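Long-range contacts in GDSL-like protein (Collinsella aerofaciens ATCC 25986, PDB 7BXD), which is probably an acyl-hydrolase of the SGNH (GDSL-like) family, expected to cleave acyl esters, though its natural substrate is not established: residues D109-N113 against K161-S166; C153-K158 against D217-Y221; I52-H57 against P223-L229; L197-I203 against R228-I233. All coordinates share one frame. Numbering follows the deposited sequence.

Interaction 1: D109-N113 against K161-S166; sequences DFSRN and KDIPAS
A single backbone carbonyl receives two guanidinium nitrogens: Arg112 NH1 and NH2 donate to Lys161 O at 2.9 and 2.7 Å. Arg112 is the first residue after helix 107-111 to leave helical angles (phi/psi -111/24), and its side chain (chi1 m, chi2 m, chi3 t) reaches across. One guanidinium face rests on Ile163, with NH2 3.7 Å from CG1. Within 161-166, Asp162 takes left-handed angles (59/35); it and Ile163 both face Lys158, forming a G1 beta bulge. A water lies 2.8 Å from Ser111 O and 2.9 Å from Asp162 OD1, and accepts from Arg112 NH1 at 2.6 Å. The register is set by Ser111 and Ile163, CA to CA 5.3 Å. Small Ser111 permits this approach: its CB lies 3.6 Å from Pro164 CD and 3.8 Å from Ile163 CG2. Phe110 (chi1 t) fills the buried end, CZ 3.6 Å from Pro164 CG and, at the ring edge, 3.4 Å from Ala165 O. Asp109, last of the GxND sequence of SGNH block III, instead bonds the Ile77 and Ala78 amides. The contact joins the end of helix 107-111 to the loop between strand 146-150 and helix 176-189, where Gln176 and Tyr179 of that helix touch Phe110.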
loop_
_atom_site.group_PDB
_atom_site.type_symbol
_atom_site.label_atom_id
_atom_site.label_comp_id
_atom_site.label_asym_id
_atom_site.label_seq_id
_atom_site.Cartn_x
_atom_site.Cartn_y
_atom_site.Cartn_z
ATOM N N ASP A 109 2.087 -0.868 9.793
ATOM C CA ASP A 109 3.097 -0.172 10.577
ATOM C C ASP A 109 2.435 0.707 11.627
ATOM O O ASP A 109 2.897 0.771 12.781
ATOM C CB ASP A 109 3.998 0.653 9.653
ATOM C CG ASP A 109 4.676 -0.209 8.609
ATOM O OD1 ASP A 109 3.946 -0.643 7.670
ATOM O OD2 ASP A 109 5.901 -0.457 8.749
ATOM N N PHE A 110 1.368 1.430 11.235
ATOM C CA PHE A 110 0.611 2.239 12.176
ATOM C C PHE A 110 -0.041 1.343 13.234
ATOM O O PHE A 110 0.129 1.548 14.437
ATOM C CB PHE A 110 -0.449 3.016 11.391
ATOM C CG PHE A 110 -1.603 3.519 12.239
ATOM C CD1 PHE A 110 -1.385 4.407 13.302
ATOM C CD2 PHE A 110 -2.893 3.106 11.955
ATOM C CE1 PHE A 110 -2.462 4.867 14.063
ATOM C CE2 PHE A 110 -3.960 3.560 12.712
ATOM C CZ PHE A 110 -3.742 4.439 13.772
ATOM N N SER A 111 -0.800 0.329 12.800
ATOM C CA SER A 111 -1.617 -0.430 13.741
ATOM C C SER A 111 -0.789 -1.336 14.644
ATOM O O SER A 111 -1.252 -1.681 15.741
ATOM C CB SER A 111 -2.716 -1.211 13.008
ATOM O OG SER A 111 -2.201 -2.309 12.292
ATOM N N ARG A 112 0.403 -1.751 14.213
ATOM C CA ARG A 112 1.250 -2.640 14.999
ATOM C C ARG A 112 2.506 -1.947 15.519
ATOM O O ARG A 112 3.485 -2.611 15.849
ATOM C CB ARG A 112 1.556 -3.931 14.222
ATOM C CG ARG A 112 0.311 -4.669 13.753
ATOM C CD ARG A 112 -0.624 -4.947 14.911
ATOM N NE ARG A 112 -1.629 -5.940 14.558
ATOM C CZ ARG A 112 -2.825 -6.015 15.127
ATOM N NH1 ARG A 112 -3.163 -5.145 16.067
ATOM N NH2 ARG A 112 -3.685 -6.949 14.745
ATOM N N ASN A 113 2.483 -0.618 15.647
ATOM C CA ASN A 113 3.436 0.092 16.499
ATOM C C ASN A 113 4.878 -0.025 16.006
ATOM O O ASN A 113 5.804 -0.271 16.772
ATOM C CB ASN A 113 3.246 -0.351 17.948
ATOM C CG ASN A 113 1.847 -0.090 18.371
ATOM O OD1 ASN A 113 1.419 1.060 18.367
ATOM N ND2 ASN A 113 1.083 -1.138 18.661
ATOM N N LYS A 161 -9.258 -7.121 16.658
ATOM C CA LYS A 161 -7.892 -7.433 16.281
ATOM C C LYS A 161 -6.912 -6.393 16.790
ATOM O O LYS A 161 -5.757 -6.402 16.368
ATOM C CB LYS A 161 -7.761 -7.594 14.761
ATOM C CG LYS A 161 -8.842 -8.464 14.107
ATOM C CD LYS A 161 -8.714 -9.922 14.510
ATOM C CE LYS A 161 -9.451 -10.830 13.530
ATOM N NZ LYS A 161 -9.039 -12.247 13.695
ATOM N N ASP A 162 -7.340 -5.516 17.706
ATOM C CA ASP A 162 -6.472 -4.463 18.264
ATOM C C ASP A 162 -5.924 -3.533 17.174
ATOM O O ASP A 162 -4.798 -3.034 17.263
ATOM C CB ASP A 162 -5.361 -5.025 19.172
ATOM C CG ASP A 162 -4.613 -3.930 19.958
ATOM O OD1 ASP A 162 -3.377 -4.035 20.110
ATOM O OD2 ASP A 162 -5.251 -2.954 20.410
ATOM N N ILE A 163 -6.728 -3.267 16.153
ATOM C CA ILE A 163 -6.347 -2.358 15.072
ATOM C C ILE A 163 -7.054 -1.023 15.308
ATOM O O ILE A 163 -8.292 -0.980 15.263
ATOM C CB ILE A 163 -6.715 -2.952 13.702
ATOM C CG1 ILE A 163 -5.930 -4.268 13.489
ATOM C CG2 ILE A 163 -6.475 -1.910 12.610
ATOM C CD1 ILE A 163 -6.285 -5.054 12.270
ATOM N N PRO A 164 -6.329 0.073 15.532
ATOM C CA PRO A 164 -6.982 1.374 15.749
ATOM C C PRO A 164 -7.537 1.955 14.456
ATOM O O PRO A 164 -7.084 1.635 13.348
ATOM C CB PRO A 164 -5.853 2.262 16.289
ATOM C CG PRO A 164 -4.596 1.595 15.891
ATOM C CD PRO A 164 -4.861 0.152 15.618
ATOM N N ALA A 165 -8.552 2.811 14.602
ATOM C CA ALA A 165 -8.995 3.626 13.478
ATOM C C ALA A 165 -7.934 4.672 13.144
ATOM O O ALA A 165 -7.084 5.025 13.964
ATOM C CB ALA A 165 -10.283 4.361 13.842
ATOM N N SER A 166 -8.026 5.230 11.935
ATOM C CA SER A 166 -6.949 6.100 11.451
ATOM C C SER A 166 -6.742 7.301 12.337
ATOM O O SER A 166 -5.602 7.828 12.428
ATOM C CB SER A 166 -7.319 6.586 10.044
ATOM O OG SER A 166 -7.286 5.513 9.135
HETATM O O HOH W 1 -1.819 -3.586 17.717
#

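Interaction 2: C153-K158 against D217-Y221; sequences CKTSGK and DGLHY
This is a buried loop-to-loop contact at the likely active site of an SGNH hydrolase: the 217-221 loop carries the family's block V Asp-X-X-His pattern, just before helix 223-240, and His220 touches Ser37 of the GDS sequence. By family analogy Ser37, His220 and Asp217 probably form the catalytic triad. Asp217 (chi1 p) accepts His220 ND1 at OD2, 2.7 Å. Asp217 OD1 takes Leu219 N (3.0 Å) and His220 N (2.8 Å) in an Asx turn and Asx motif. Lys158, extended with every chi t, brings NZ to 2.8 Å from Asp217 OD2, a salt bridge. Thr155 and Leu219 lie 4.8 Å apart at CA. Gly218 (75/12) must lack a side chain, since a CB would clash with Ser156 OG; its O accepts Thr155 OG1 at 2.7 Å and Ser156 N at 2.9 Å. Thr155 OG1 accepts Gly157 N at 3.0 Å, an ST turn. A water donates to Lys154 O (2.9 Å) and Leu219 O (2.7 Å) and accepts from Tyr221 OH at 2.8 Å.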
loop_
_atom_site.group_PDB
_atom_site.type_symbol
_atom_site.label_atom_id
_atom_site.label_comp_id
_atom_site.label_asym_id
_atom_site.label_seq_id
_atom_site.Cartn_x
_atom_site.Cartn_y
_atom_site.Cartn_z
ATOM N N CYS A 153 -4.683 3.414 2.811
ATOM C CA CYS A 153 -6.052 3.890 2.967
ATOM C C CYS A 153 -6.429 4.031 4.441
ATOM O O CYS A 153 -5.882 3.365 5.331
ATOM C CB CYS A 153 -7.033 2.930 2.285
ATOM S SG CYS A 153 -6.902 3.070 0.472
ATOM N N LYS A 154 -7.440 4.863 4.691
ATOM C CA LYS A 154 -8.001 4.977 6.032
ATOM C C LYS A 154 -8.736 3.698 6.446
ATOM O O LYS A 154 -9.153 2.870 5.621
ATOM C CB LYS A 154 -8.936 6.179 6.104
ATOM C CG LYS A 154 -8.151 7.493 6.040
ATOM C CD LYS A 154 -8.999 8.697 6.415
ATOM C CE LYS A 154 -8.215 10.019 6.533
ATOM N NZ LYS A 154 -7.782 10.517 5.187
ATOM N N THR A 155 -8.906 3.576 7.760
ATOM C CA THR A 155 -9.652 2.495 8.381
ATOM C C THR A 155 -10.455 3.072 9.531
ATOM O O THR A 155 -10.009 3.988 10.237
ATOM C CB THR A 155 -8.728 1.379 8.891
ATOM O OG1 THR A 155 -9.506 0.379 9.567
ATOM C CG2 THR A 155 -7.623 1.830 9.831
ATOM N N SER A 156 -11.633 2.504 9.744
ATOM C CA SER A 156 -12.417 2.834 10.926
ATOM C C SER A 156 -12.069 1.965 12.121
ATOM O O SER A 156 -12.720 2.090 13.160
ATOM C CB SER A 156 -13.917 2.778 10.626
ATOM O OG SER A 156 -14.272 1.529 10.059
ATOM N N GLY A 157 -11.065 1.104 11.996
ATOM C CA GLY A 157 -10.574 0.288 13.084
ATOM C C GLY A 157 -11.162 -1.117 13.075
ATOM O O GLY A 157 -12.217 -1.397 12.492
ATOM N N LYS A 158 -10.474 -2.013 13.769
ATOM C CA LYS A 158 -10.980 -3.371 13.941
ATOM C C LYS A 158 -10.468 -3.792 15.320
ATOM O O LYS A 158 -9.450 -4.455 15.478
ATOM C CB LYS A 158 -10.516 -4.286 12.808
ATOM C CG LYS A 158 -11.278 -5.573 12.720
ATOM C CD LYS A 158 -10.948 -6.287 11.418
ATOM C CE LYS A 158 -11.723 -7.545 11.317
ATOM N NZ LYS A 158 -11.326 -8.249 10.106
ATOM N N ASP A 217 -15.468 -4.766 7.004
ATOM C CA ASP A 217 -14.898 -4.700 8.349
ATOM C C ASP A 217 -14.250 -3.347 8.631
ATOM O O ASP A 217 -13.542 -3.219 9.633
ATOM C CB ASP A 217 -13.886 -5.828 8.586
ATOM C CG ASP A 217 -12.657 -5.687 7.744
ATOM O OD1 ASP A 217 -12.627 -4.821 6.831
ATOM O OD2 ASP A 217 -11.704 -6.452 7.977
ATOM N N GLY A 218 -14.466 -2.339 7.779
ATOM C CA GLY A 218 -13.886 -1.027 8.003
ATOM C C GLY A 218 -12.403 -0.920 7.708
ATOM O O GLY A 218 -11.790 0.104 8.066
ATOM N N LEU A 219 -11.821 -1.933 7.055
ATOM C CA LEU A 219 -10.375 -1.979 6.842
ATOM C C LEU A 219 -10.070 -2.587 5.481
ATOM O O LEU A 219 -9.349 -1.993 4.663
ATOM C CB LEU A 219 -9.719 -2.768 7.972
ATOM C CG LEU A 219 -8.237 -3.134 7.817
ATOM C CD1 LEU A 219 -7.393 -1.859 7.672
ATOM C CD2 LEU A 219 -7.779 -3.952 9.023
ATOM N N HIS A 220 -10.631 -3.764 5.223
ATOM C CA HIS A 220 -10.494 -4.446 3.949
ATOM C C HIS A 220 -11.633 -4.062 3.002
ATOM O O HIS A 220 -12.445 -3.187 3.308
ATOM C CB HIS A 220 -10.397 -5.949 4.227
ATOM C CG HIS A 220 -9.257 -6.273 5.141
ATOM N ND1 HIS A 220 -9.429 -6.573 6.478
ATOM C CD2 HIS A 220 -7.918 -6.225 4.937
ATOM C CE1 HIS A 220 -8.247 -6.753 7.042
ATOM N NE2 HIS A 220 -7.313 -6.555 6.129
ATOM N N TYR A 221 -11.695 -4.712 1.847
ATOM C CA TYR A 221 -12.619 -4.350 0.787
ATOM C C TYR A 221 -13.378 -5.578 0.313
ATOM O O TYR A 221 -12.818 -6.681 0.212
ATOM C CB TYR A 221 -11.892 -3.651 -0.414
ATOM C CG TYR A 221 -11.221 -2.372 0.020
ATOM C CD1 TYR A 221 -9.995 -2.404 0.703
ATOM C CD2 TYR A 221 -11.853 -1.144 -0.130
ATOM C CE1 TYR A 221 -9.426 -1.240 1.223
ATOM C CE2 TYR A 221 -11.279 0.031 0.365
ATOM C CZ TYR A 221 -10.073 -0.037 1.067
ATOM O OH TYR A 221 -9.554 1.120 1.621
HETATM O O HOH W 2 -8.434 0.539 4.130
#

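Interaction 3: I52-H57 against P223-L229; sequences ISWTSH and PAGYERL
Tyr226, Ile52 and Trp54 carry most of this contact, in which a loop leading into helix 55-61 lies against the first two turns of helix 223-240. The CA atoms of Trp54 and Tyr226 approach to 4.7 Å and those of Ile52 and Pro223 to 5.3 Å. Tyr226 (chi1 m) points toward the loop, its CB only 3.0 Å from Ile52 O. One ring face receives Ser53 CA in a CH-pi contact, 4.2 Å from CA to the ring centroid, and its hydroxyl bonds to Asp42 O. Ile52 (chi1 p) closes the flank: its CD1 is 4.0 Å from both Tyr226 CD2 and Pro223 CG. Proline suits the first turn of a helix, where its missing amide hydrogen costs no bond. In the three-layer alpha/beta/alpha sandwich of SGNH hydrolases, this contact brings together two helices packed on the same side of the parallel sheet. Trp54 (chi1 p) reaches inward to Cys33 of strand 30-35, while its NE1 bonds Thr38 O. Its CD1 meets Tyr226 CD1 at 3.8 Å and Leu229 CD2 at 4.0 Å. Ser53 OG bonds Thr39 O and caps the turn into the helix by accepting Thr55 N at 3.2 Å. Toward solvent, Glu227 CG sits over the His57 ring, 3.9 Å from its centroid, and a water donates to Ile52 O (2.7 Å) and Pro223 O (2.8 Å), lying 2.8 Å from His57 NE2.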
loop_
_atom_site.group_PDB
_atom_site.type_symbol
_atom_site.label_atom_id
_atom_site.label_comp_id
_atom_site.label_asym_id
_atom_site.label_seq_id
_atom_site.Cartn_x
_atom_site.Cartn_y
_atom_site.Cartn_z
ATOM N N ILE A 52 -10.093 -11.233 -6.498
ATOM C CA ILE A 52 -10.989 -10.114 -6.210
ATOM C C ILE A 52 -10.246 -8.803 -6.017
ATOM O O ILE A 52 -10.895 -7.747 -5.910
ATOM C CB ILE A 52 -11.941 -10.360 -5.015
ATOM C CG1 ILE A 52 -11.197 -10.324 -3.668
ATOM C CG2 ILE A 52 -12.714 -11.671 -5.196
ATOM C CD1 ILE A 52 -12.133 -10.144 -2.479
ATOM N N SER A 53 -8.915 -8.828 -5.935
ATOM C CA SER A 53 -8.167 -7.615 -5.633
ATOM C C SER A 53 -8.331 -6.590 -6.756
ATOM O O SER A 53 -8.662 -6.920 -7.903
ATOM C CB SER A 53 -6.685 -7.956 -5.514
ATOM O OG SER A 53 -5.933 -6.759 -5.320
ATOM N N TRP A 54 -8.067 -5.323 -6.417
ATOM C CA TRP A 54 -7.975 -4.291 -7.446
ATOM C C TRP A 54 -6.988 -4.673 -8.534
ATOM O O TRP A 54 -7.140 -4.237 -9.691
ATOM C CB TRP A 54 -7.611 -2.945 -6.813
ATOM C CG TRP A 54 -6.335 -2.927 -6.032
ATOM C CD1 TRP A 54 -6.199 -3.173 -4.682
ATOM C CD2 TRP A 54 -5.011 -2.622 -6.514
ATOM N NE1 TRP A 54 -4.882 -3.027 -4.305
ATOM C CE2 TRP A 54 -4.131 -2.691 -5.406
ATOM C CE3 TRP A 54 -4.486 -2.271 -7.774
ATOM C CZ2 TRP A 54 -2.772 -2.405 -5.517
ATOM C CZ3 TRP A 54 -3.127 -1.978 -7.878
ATOM C CH2 TRP A 54 -2.289 -2.060 -6.761
ATOM N N THR A 55 -5.952 -5.476 -8.205
ATOM C CA THR A 55 -4.962 -5.839 -9.225
ATOM C C THR A 55 -5.597 -6.605 -10.377
ATOM O O THR A 55 -5.096 -6.555 -11.510
ATOM C CB THR A 55 -3.846 -6.703 -8.621
ATOM O OG1 THR A 55 -4.372 -7.906 -8.041
ATOM C CG2 THR A 55 -3.090 -5.930 -7.534
ATOM N N SER A 56 -6.682 -7.329 -10.109
ATOM C CA SER A 56 -7.322 -8.149 -11.146
ATOM C C SER A 56 -8.112 -7.314 -12.144
ATOM O O SER A 56 -8.439 -7.814 -13.233
ATOM C CB SER A 56 -8.249 -9.194 -10.510
ATOM O OG SER A 56 -9.416 -8.585 -9.968
ATOM N N HIS A 57 -8.443 -6.070 -11.791
ATOM C CA HIS A 57 -9.190 -5.176 -12.667
ATOM C C HIS A 57 -8.284 -4.188 -13.389
ATOM O O HIS A 57 -8.683 -3.614 -14.406
ATOM C CB HIS A 57 -10.192 -4.354 -11.834
ATOM C CG HIS A 57 -11.210 -5.174 -11.117
ATOM N ND1 HIS A 57 -12.378 -5.577 -11.716
ATOM C CD2 HIS A 57 -11.248 -5.638 -9.843
ATOM C CE1 HIS A 57 -13.084 -6.283 -10.849
ATOM N NE2 HIS A 57 -12.425 -6.328 -9.702
ATOM N N PRO A 223 -15.458 -7.473 -2.913
ATOM C CA PRO A 223 -15.171 -7.467 -4.358
ATOM C C PRO A 223 -15.568 -6.140 -5.016
ATOM O O PRO A 223 -14.804 -5.584 -5.819
ATOM C CB PRO A 223 -15.968 -8.688 -4.862
ATOM C CG PRO A 223 -15.930 -9.638 -3.680
ATOM C CD PRO A 223 -16.097 -8.737 -2.469
ATOM N N ALA A 224 -16.732 -5.580 -4.652
ATOM C CA ALA A 224 -17.153 -4.302 -5.232
ATOM C C ALA A 224 -16.231 -3.170 -4.780
ATOM O O ALA A 224 -15.943 -2.252 -5.559
ATOM C CB ALA A 224 -18.594 -3.980 -4.840
ATOM N N GLY A 225 -15.785 -3.199 -3.513
ATOM C CA GLY A 225 -14.848 -2.178 -3.044
ATOM C C GLY A 225 -13.534 -2.219 -3.807
ATOM O O GLY A 225 -12.989 -1.179 -4.168
ATOM N N TYR A 226 -13.008 -3.429 -4.068
ATOM C CA TYR A 226 -11.759 -3.522 -4.812
ATOM C C TYR A 226 -11.934 -3.091 -6.253
ATOM O O TYR A 226 -11.017 -2.489 -6.823
ATOM C CB TYR A 226 -11.211 -4.964 -4.760
ATOM C CG TYR A 226 -10.491 -5.302 -3.477
ATOM C CD1 TYR A 226 -9.383 -4.556 -3.078
ATOM C CD2 TYR A 226 -10.871 -6.394 -2.692
ATOM C CE1 TYR A 226 -8.711 -4.816 -1.899
ATOM C CE2 TYR A 226 -10.194 -6.690 -1.518
ATOM C CZ TYR A 226 -9.115 -5.894 -1.111
ATOM O OH TYR A 226 -8.451 -6.136 0.074
ATOM N N GLU A 227 -13.103 -3.363 -6.854
ATOM C CA GLU A 227 -13.342 -2.865 -8.205
ATOM C C GLU A 227 -13.355 -1.342 -8.235
ATOM O O GLU A 227 -12.756 -0.721 -9.126
ATOM C CB GLU A 227 -14.652 -3.456 -8.750
ATOM C CG GLU A 227 -14.865 -3.186 -10.260
ATOM C CD GLU A 227 -15.755 -1.975 -10.576
ATOM O OE1 GLU A 227 -16.151 -1.208 -9.662
ATOM O OE2 GLU A 227 -16.035 -1.758 -11.771
ATOM N N ARG A 228 -14.039 -0.726 -7.269
ATOM C CA ARG A 228 -14.065 0.736 -7.208
ATOM C C ARG A 228 -12.673 1.292 -6.959
ATOM O O ARG A 228 -12.255 2.255 -7.618
ATOM C CB ARG A 228 -15.062 1.154 -6.121
ATOM C CG ARG A 228 -15.140 2.665 -5.932
ATOM C CD ARG A 228 -16.319 3.016 -5.055
ATOM N NE ARG A 228 -16.331 4.443 -4.742
ATOM C CZ ARG A 228 -17.411 5.189 -4.604
ATOM N NH1 ARG A 228 -18.614 4.714 -4.887
ATOM N NH2 ARG A 228 -17.270 6.457 -4.221
ATOM N N LEU A 229 -11.925 0.682 -6.043
ATOM C CA LEU A 229 -10.562 1.137 -5.790
ATOM C C LEU A 229 -9.705 1.043 -7.049
ATOM O O LEU A 229 -8.881 1.919 -7.304
ATOM C CB LEU A 229 -9.950 0.331 -4.642
ATOM C CG LEU A 229 -8.738 0.931 -3.955
ATOM C CD1 LEU A 229 -9.132 2.196 -3.165
ATOM C CD2 LEU A 229 -8.130 -0.091 -3.019
HETATM O O HOH W 3 -13.207 -7.381 -7.221
#

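Interaction 4: L197-I203 against R228-I233; sequences LYAQSGI and RLAHRI
In the alpha/beta/alpha sandwich of this SGNH hydrolase, the short helix 197-200 after edge strand 194-195, with the ST turn that follows it, packs against the middle of helix 223-240. In that turn Ser201 OG (chi1 p) accepts Ile203 N at 3.2 Å, and Gly202 takes positive phi (79/13), which favours glycine. The nearest CA atoms are those of Ser201 and Arg232, 6.4 Å apart. Arg228, its first three chi angles t, stretches along the turn: its NH2 makes a weak hydrogen bond to Gly202 O at 2.8 Å, Ile203 CG1 packs 3.8 Å from its NE, and NH1 bonds Tyr214 OH. A water accepts from Arg228 NE at 3.0 Å and donates to Ser201 O at 2.9 Å. One residue on, Leu229 (chi1 t, chi2 p) turns its branched end inward, CD1 3.9 Å from Ser201 CB and 4.3 Å from Ile203 CD1. A turn later comes Arg232, the residue of its segment most buried by the contact. Its aliphatic part lies along the turn, CG 3.9 Å from Leu197 CD2 and 3.5 Å from Ser201 O; a p chi2 then swings the polar end so that NE donates to Gln200 O at 2.8 Å and NH2, weakly, to Gln200 OE1 at 3.4 Å. Finally Ile233 (chi1 m), buried beside Trp54 and Met150, sets CG1 4.0 Å from Leu197 CD1.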
loop_
_atom_site.group_PDB
_atom_site.type_symbol
_atom_site.label_atom_id
_atom_site.label_comp_id
_atom_site.label_asym_id
_atom_site.label_seq_id
_atom_site.Cartn_x
_atom_site.Cartn_y
_atom_site.Cartn_z
ATOM N N LEU A 197 -4.027 7.777 -1.771
ATOM C CA LEU A 197 -5.256 7.049 -1.446
ATOM C C LEU A 197 -5.711 7.285 -0.009
ATOM O O LEU A 197 -6.932 7.257 0.254
ATOM C CB LEU A 197 -5.088 5.541 -1.680
ATOM C CG LEU A 197 -4.857 5.130 -3.136
ATOM C CD1 LEU A 197 -4.706 3.599 -3.201
ATOM C CD2 LEU A 197 -5.957 5.634 -4.085
ATOM N N TYR A 198 -4.772 7.541 0.906
ATOM C CA TYR A 198 -5.158 7.955 2.256
ATOM C C TYR A 198 -6.160 9.101 2.205
ATOM O O TYR A 198 -7.196 9.078 2.885
ATOM C CB TYR A 198 -3.906 8.366 3.027
ATOM C CG TYR A 198 -4.203 8.906 4.410
ATOM C CD1 TYR A 198 -4.525 8.066 5.486
ATOM C CD2 TYR A 198 -4.137 10.290 4.656
ATOM C CE1 TYR A 198 -4.749 8.593 6.764
ATOM C CE2 TYR A 198 -4.346 10.813 5.922
ATOM C CZ TYR A 198 -4.674 9.972 6.976
ATOM O OH TYR A 198 -4.941 10.484 8.226
ATOM N N ALA A 199 -5.832 10.134 1.411
ATOM C CA ALA A 199 -6.673 11.325 1.344
ATOM C C ALA A 199 -7.792 11.220 0.320
ATOM O O ALA A 199 -8.803 11.922 0.478
ATOM C CB ALA A 199 -5.794 12.534 0.993
ATOM N N GLN A 200 -7.643 10.399 -0.745
ATOM C CA GLN A 200 -8.520 10.550 -1.912
ATOM C C GLN A 200 -8.950 9.234 -2.549
ATOM O O GLN A 200 -9.307 9.213 -3.731
ATOM C CB GLN A 200 -7.872 11.417 -2.975
ATOM C CG GLN A 200 -7.636 12.849 -2.521
ATOM C CD GLN A 200 -7.403 13.796 -3.672
ATOM O OE1 GLN A 200 -7.696 13.481 -4.826
ATOM N NE2 GLN A 200 -6.821 14.948 -3.373
ATOM N N SER A 201 -8.997 8.135 -1.803
ATOM C CA SER A 201 -9.426 6.885 -2.444
ATOM C C SER A 201 -10.869 6.907 -2.933
ATOM O O SER A 201 -11.233 6.101 -3.812
ATOM C CB SER A 201 -9.288 5.719 -1.493
ATOM O OG SER A 201 -10.239 5.864 -0.457
ATOM N N GLY A 202 -11.710 7.749 -2.326
ATOM C CA GLY A 202 -13.120 7.804 -2.653
ATOM C C GLY A 202 -13.946 6.708 -2.021
ATOM O O GLY A 202 -15.113 6.525 -2.409
ATOM N N ILE A 203 -13.409 5.988 -1.046
ATOM C CA ILE A 203 -14.169 4.990 -0.298
ATOM C C ILE A 203 -13.892 5.245 1.167
ATOM O O ILE A 203 -12.735 5.159 1.586
ATOM C CB ILE A 203 -13.750 3.555 -0.652
ATOM C CG1 ILE A 203 -13.772 3.340 -2.168
ATOM C CG2 ILE A 203 -14.674 2.576 0.083
ATOM C CD1 ILE A 203 -13.351 1.927 -2.605
ATOM N N ARG A 228 -14.039 -0.726 -7.269
ATOM C CA ARG A 228 -14.065 0.736 -7.208
ATOM C C ARG A 228 -12.673 1.292 -6.959
ATOM O O ARG A 228 -12.255 2.255 -7.618
ATOM C CB ARG A 228 -15.062 1.154 -6.121
ATOM C CG ARG A 228 -15.140 2.665 -5.932
ATOM C CD ARG A 228 -16.319 3.016 -5.055
ATOM N NE ARG A 228 -16.331 4.443 -4.742
ATOM C CZ ARG A 228 -17.411 5.189 -4.604
ATOM N NH1 ARG A 228 -18.614 4.714 -4.887
ATOM N NH2 ARG A 228 -17.270 6.457 -4.221
ATOM N N LEU A 229 -11.925 0.682 -6.043
ATOM C CA LEU A 229 -10.562 1.137 -5.790
ATOM C C LEU A 229 -9.705 1.043 -7.049
ATOM O O LEU A 229 -8.881 1.919 -7.304
ATOM C CB LEU A 229 -9.950 0.331 -4.642
ATOM C CG LEU A 229 -8.738 0.931 -3.955
ATOM C CD1 LEU A 229 -9.132 2.196 -3.165
ATOM C CD2 LEU A 229 -8.130 -0.091 -3.019
ATOM N N ALA A 230 -9.881 -0.022 -7.835
ATOM C CA ALA A 230 -9.111 -0.164 -9.067
ATOM C C ALA A 230 -9.333 1.019 -10.005
ATOM O O ALA A 230 -8.402 1.480 -10.673
ATOM C CB ALA A 230 -9.471 -1.450 -9.795
ATOM N N HIS A 231 -10.565 1.518 -10.101
ATOM C CA HIS A 231 -10.809 2.669 -10.961
ATOM C C HIS A 231 -10.064 3.898 -10.460
ATOM O O HIS A 231 -9.481 4.655 -11.266
ATOM C CB HIS A 231 -12.312 2.923 -11.055
ATOM C CG HIS A 231 -13.022 1.977 -11.981
ATOM N ND1 HIS A 231 -13.492 2.344 -13.223
ATOM C CD2 HIS A 231 -13.304 0.657 -11.853
ATOM C CE1 HIS A 231 -14.060 1.301 -13.808
ATOM N NE2 HIS A 231 -13.959 0.263 -13.001
ATOM N N ARG A 232 -10.081 4.130 -9.146
ATOM C CA ARG A 232 -9.360 5.282 -8.598
ATOM C C ARG A 232 -7.857 5.150 -8.820
ATOM O O ARG A 232 -7.175 6.135 -9.142
ATOM C CB ARG A 232 -9.681 5.443 -7.105
ATOM C CG ARG A 232 -8.936 6.591 -6.422
ATOM C CD ARG A 232 -9.441 7.937 -6.906
ATOM N NE ARG A 232 -8.660 9.074 -6.424
ATOM C CZ ARG A 232 -7.591 9.576 -7.027
ATOM N NH1 ARG A 232 -7.126 9.009 -8.119
ATOM N NH2 ARG A 232 -6.984 10.672 -6.533
ATOM N N ILE A 233 -7.324 3.941 -8.646
ATOM C CA ILE A 233 -5.902 3.695 -8.846
ATOM C C ILE A 233 -5.532 3.890 -10.311
ATOM O O ILE A 233 -4.496 4.484 -10.623
ATOM C CB ILE A 233 -5.523 2.300 -8.314
ATOM C CG1 ILE A 233 -5.653 2.251 -6.800
ATOM C CG2 ILE A 233 -4.153 1.885 -8.808
ATOM C CD1 ILE A 233 -5.652 0.841 -6.211
HETATM O O HOH W 4 -13.621 5.703 -5.321
#

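Interaction 2 is the most buried of the four and the most polar in its interior, with an ion pair and backbone carbonyls satisfied at the probable catalytic site; the other three mix buried and exposed residues. Interactions 1 and 2 share the loop between strand 146-150 and helix 176-189, joined where Ile163 O meets Lys158 N at 2.8 Å. Interactions 3 and 4 share helix 223-240 and residues Arg228 and Leu229; apolar side chains fill their inner parts, while interaction 4 adds arginines bonding carbonyls at the surface, as interaction 1 also does. Interaction 2 touches all three others, whereas interactions 1 and 3 stay about 12 Å apart at their nearest atoms.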